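Local coordinates for protein HTP-2 (Caenorhabditis elegans, PDB 4TZM), which is a HORMA domain protein of the meiotic chromosome axis that binds a closure motif peptide of its partner HTP-3, at residues A[69-74]-A[170-175]. Numbering follows the deposited sequence.
Sequences YITENL and QMVTIV
Three side chains of the turn 69-74, those of Ile70, Thr71 and Leu74, lie against Val172 and Val175 on one face of helix 164-185. Ile70 meets Val175 tip to tip: CG1 stands beside its own backbone N (chi1 -52°) and the extended chain carries CD1 onto the isopropyl group, 3.5 Å from Val175 CG2, a tight fit, and nearly as close to Val175 CG1. The second branch of Ile70, CG2, lies anti to its backbone N and faces Met171 CG and Val172 CG2 more loosely. Thr71 crosses Val172 at about a right angle, methyl on methyl, with CG2 3.6 Å from Val172 CG2. That rotation (chi1 76°) puts OG1 between the backbone N and carbonyl carbon, the most hemmed-in staggered position, where it accepts from Asn73 N (3.2 Å) in an ST turn and weakly from Leu74 N. Leu74 and Val172 run past each other in opposite directions, with Leu74 CG anti to its N (chi1 177°); Leu74 CD2 lies 4.2 Å from Val172 CG1 and 4.3 Å from Val175 CG1. Leu74 also touches Arg176 and Gln179, further along the helix, and Trp24 adjoins Ile70 and Met171. The backbones of Ile70 and Thr71 together pair with the single residue Leu74, a classic beta bulge closing hairpin 65-69/75-79, whose turn packs on this HORMA-domain helix.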
loop_
_atom_site.group_PDB
_atom_site.type_symbol
_atom_site.label_atom_id
_atom_site.label_comp_id
_atom_site.label_asym_id
_atom_site.label_seq_id
_atom_site.Cartn_x
_atom_site.Cartn_y
_atom_site.Cartn_z
ATOM N N TYR A 69 1.865 13.730 -9.660
ATOM C CA TYR A 69 2.327 12.941 -10.794
ATOM C C TYR A 69 3.382 11.935 -10.350
ATOM O O TYR A 69 4.239 12.247 -9.523
ATOM C CB TYR A 69 2.905 13.840 -11.889
ATOM C CG TYR A 69 1.893 14.663 -12.655
ATOM C CD1 TYR A 69 1.343 15.816 -12.107
ATOM C CD2 TYR A 69 1.507 14.299 -13.938
ATOM C CE1 TYR A 69 0.422 16.576 -12.813
ATOM C CE2 TYR A 69 0.590 15.050 -14.651
ATOM C CZ TYR A 69 0.051 16.189 -14.084
ATOM O OH TYR A 69 -0.864 16.942 -14.788
ATOM N N ILE A 70 3.306 10.731 -10.900
ATOM C CA ILE A 70 4.318 9.708 -10.675
ATOM C C ILE A 70 5.314 9.729 -11.824
ATOM O O ILE A 70 6.521 9.598 -11.625
ATOM C CB ILE A 70 3.688 8.317 -10.556
ATOM C CG1 ILE A 70 2.563 8.346 -9.524
ATOM C CG2 ILE A 70 4.739 7.280 -10.186
ATOM C CD1 ILE A 70 1.607 7.201 -9.650
ATOM N N THR A 71 4.789 9.879 -13.036
ATOM C CA THR A 71 5.600 10.166 -14.211
ATOM C C THR A 71 4.969 11.352 -14.929
ATOM O O THR A 71 3.921 11.842 -14.513
ATOM C CB THR A 71 5.705 8.962 -15.167
ATOM O OG1 THR A 71 4.486 8.819 -15.903
ATOM C CG2 THR A 71 5.976 7.684 -14.395
ATOM N N GLU A 72 5.601 11.816 -16.000
ATOM C CA GLU A 72 5.067 12.943 -16.757
ATOM C C GLU A 72 3.733 12.580 -17.396
ATOM O O GLU A 72 2.874 13.439 -17.603
ATOM C CB GLU A 72 6.057 13.388 -17.831
ATOM C CG GLU A 72 7.354 13.965 -17.294
ATOM C CD GLU A 72 8.308 14.357 -18.404
ATOM O OE1 GLU A 72 8.062 13.963 -19.565
ATOM O OE2 GLU A 72 9.301 15.059 -18.121
ATOM N N ASN A 73 3.568 11.295 -17.693
ATOM C CA ASN A 73 2.382 10.792 -18.376
ATOM C C ASN A 73 1.258 10.405 -17.417
ATOM O O ASN A 73 0.087 10.389 -17.799
ATOM C CB ASN A 73 2.757 9.577 -19.232
ATOM C CG ASN A 73 2.063 9.569 -20.579
ATOM O OD1 ASN A 73 0.858 9.331 -20.669
ATOM N ND2 ASN A 73 2.826 9.819 -21.638
ATOM N N LEU A 74 1.617 10.089 -16.175
ATOM C CA LEU A 74 0.673 9.490 -15.233
ATOM C C LEU A 74 0.474 10.314 -13.963
ATOM O O LEU A 74 1.435 10.685 -13.285
ATOM C CB LEU A 74 1.132 8.078 -14.859
ATOM C CG LEU A 74 0.290 7.341 -13.815
ATOM C CD1 LEU A 74 -1.067 6.948 -14.383
ATOM C CD2 LEU A 74 1.034 6.124 -13.282
ATOM N N GLN A 170 7.179 -1.047 -11.424
ATOM C CA GLN A 170 6.215 -1.772 -10.607
ATOM C C GLN A 170 5.217 -0.813 -9.970
ATOM O O GLN A 170 4.047 -1.150 -9.795
ATOM C CB GLN A 170 6.930 -2.589 -9.525
ATOM C CG GLN A 170 7.687 -3.810 -10.042
ATOM C CD GLN A 170 8.686 -4.351 -9.031
ATOM O OE1 GLN A 170 8.940 -3.730 -7.998
ATOM N NE2 GLN A 170 9.260 -5.511 -9.326
ATOM N N MET A 171 5.683 0.386 -9.628
ATOM C CA MET A 171 4.827 1.392 -8.999
ATOM C C MET A 171 3.860 1.999 -10.011
ATOM O O MET A 171 2.685 2.213 -9.711
ATOM C CB MET A 171 5.674 2.489 -8.355
ATOM C CG MET A 171 4.876 3.680 -7.848
ATOM S SD MET A 171 3.639 3.214 -6.621
ATOM C CE MET A 171 4.668 2.457 -5.382
ATOM N N VAL A 172 4.365 2.275 -11.209
ATOM C CA VAL A 172 3.543 2.771 -12.304
ATOM C C VAL A 172 2.451 1.762 -12.665
ATOM O O VAL A 172 1.300 2.134 -12.893
ATOM C CB VAL A 172 4.411 3.088 -13.537
ATOM C CG1 VAL A 172 3.564 3.155 -14.802
ATOM C CG2 VAL A 172 5.181 4.385 -13.318
ATOM N N THR A 173 2.817 0.485 -12.691
ATOM C CA THR A 173 1.869 -0.592 -12.975
ATOM C C THR A 173 0.747 -0.673 -11.937
ATOM O O THR A 173 -0.423 -0.839 -12.285
ATOM C CB THR A 173 2.587 -1.957 -13.043
ATOM O OG1 THR A 173 3.366 -2.023 -14.244
ATOM C CG2 THR A 173 1.584 -3.104 -13.027
ATOM N N ILE A 174 1.106 -0.553 -10.663
ATOM C CA ILE A 174 0.133 -0.665 -9.581
ATOM C C ILE A 174 -0.913 0.447 -9.665
ATOM O O ILE A 174 -2.116 0.180 -9.610
ATOM C CB ILE A 174 0.820 -0.637 -8.194
ATOM C CG1 ILE A 174 1.390 -2.017 -7.864
ATOM C CG2 ILE A 174 -0.162 -0.209 -7.108
ATOM C CD1 ILE A 174 2.121 -2.078 -6.540
ATOM N N VAL A 175 -0.445 1.682 -9.829
ATOM C CA VAL A 175 -1.322 2.848 -9.882
ATOM C C VAL A 175 -2.208 2.847 -11.127
ATOM O O VAL A 175 -3.385 3.210 -11.060
ATOM C CB VAL A 175 -0.505 4.144 -9.821
ATOM C CG1 VAL A 175 -1.424 5.356 -9.872
ATOM C CG2 VAL A 175 0.335 4.153 -8.549
#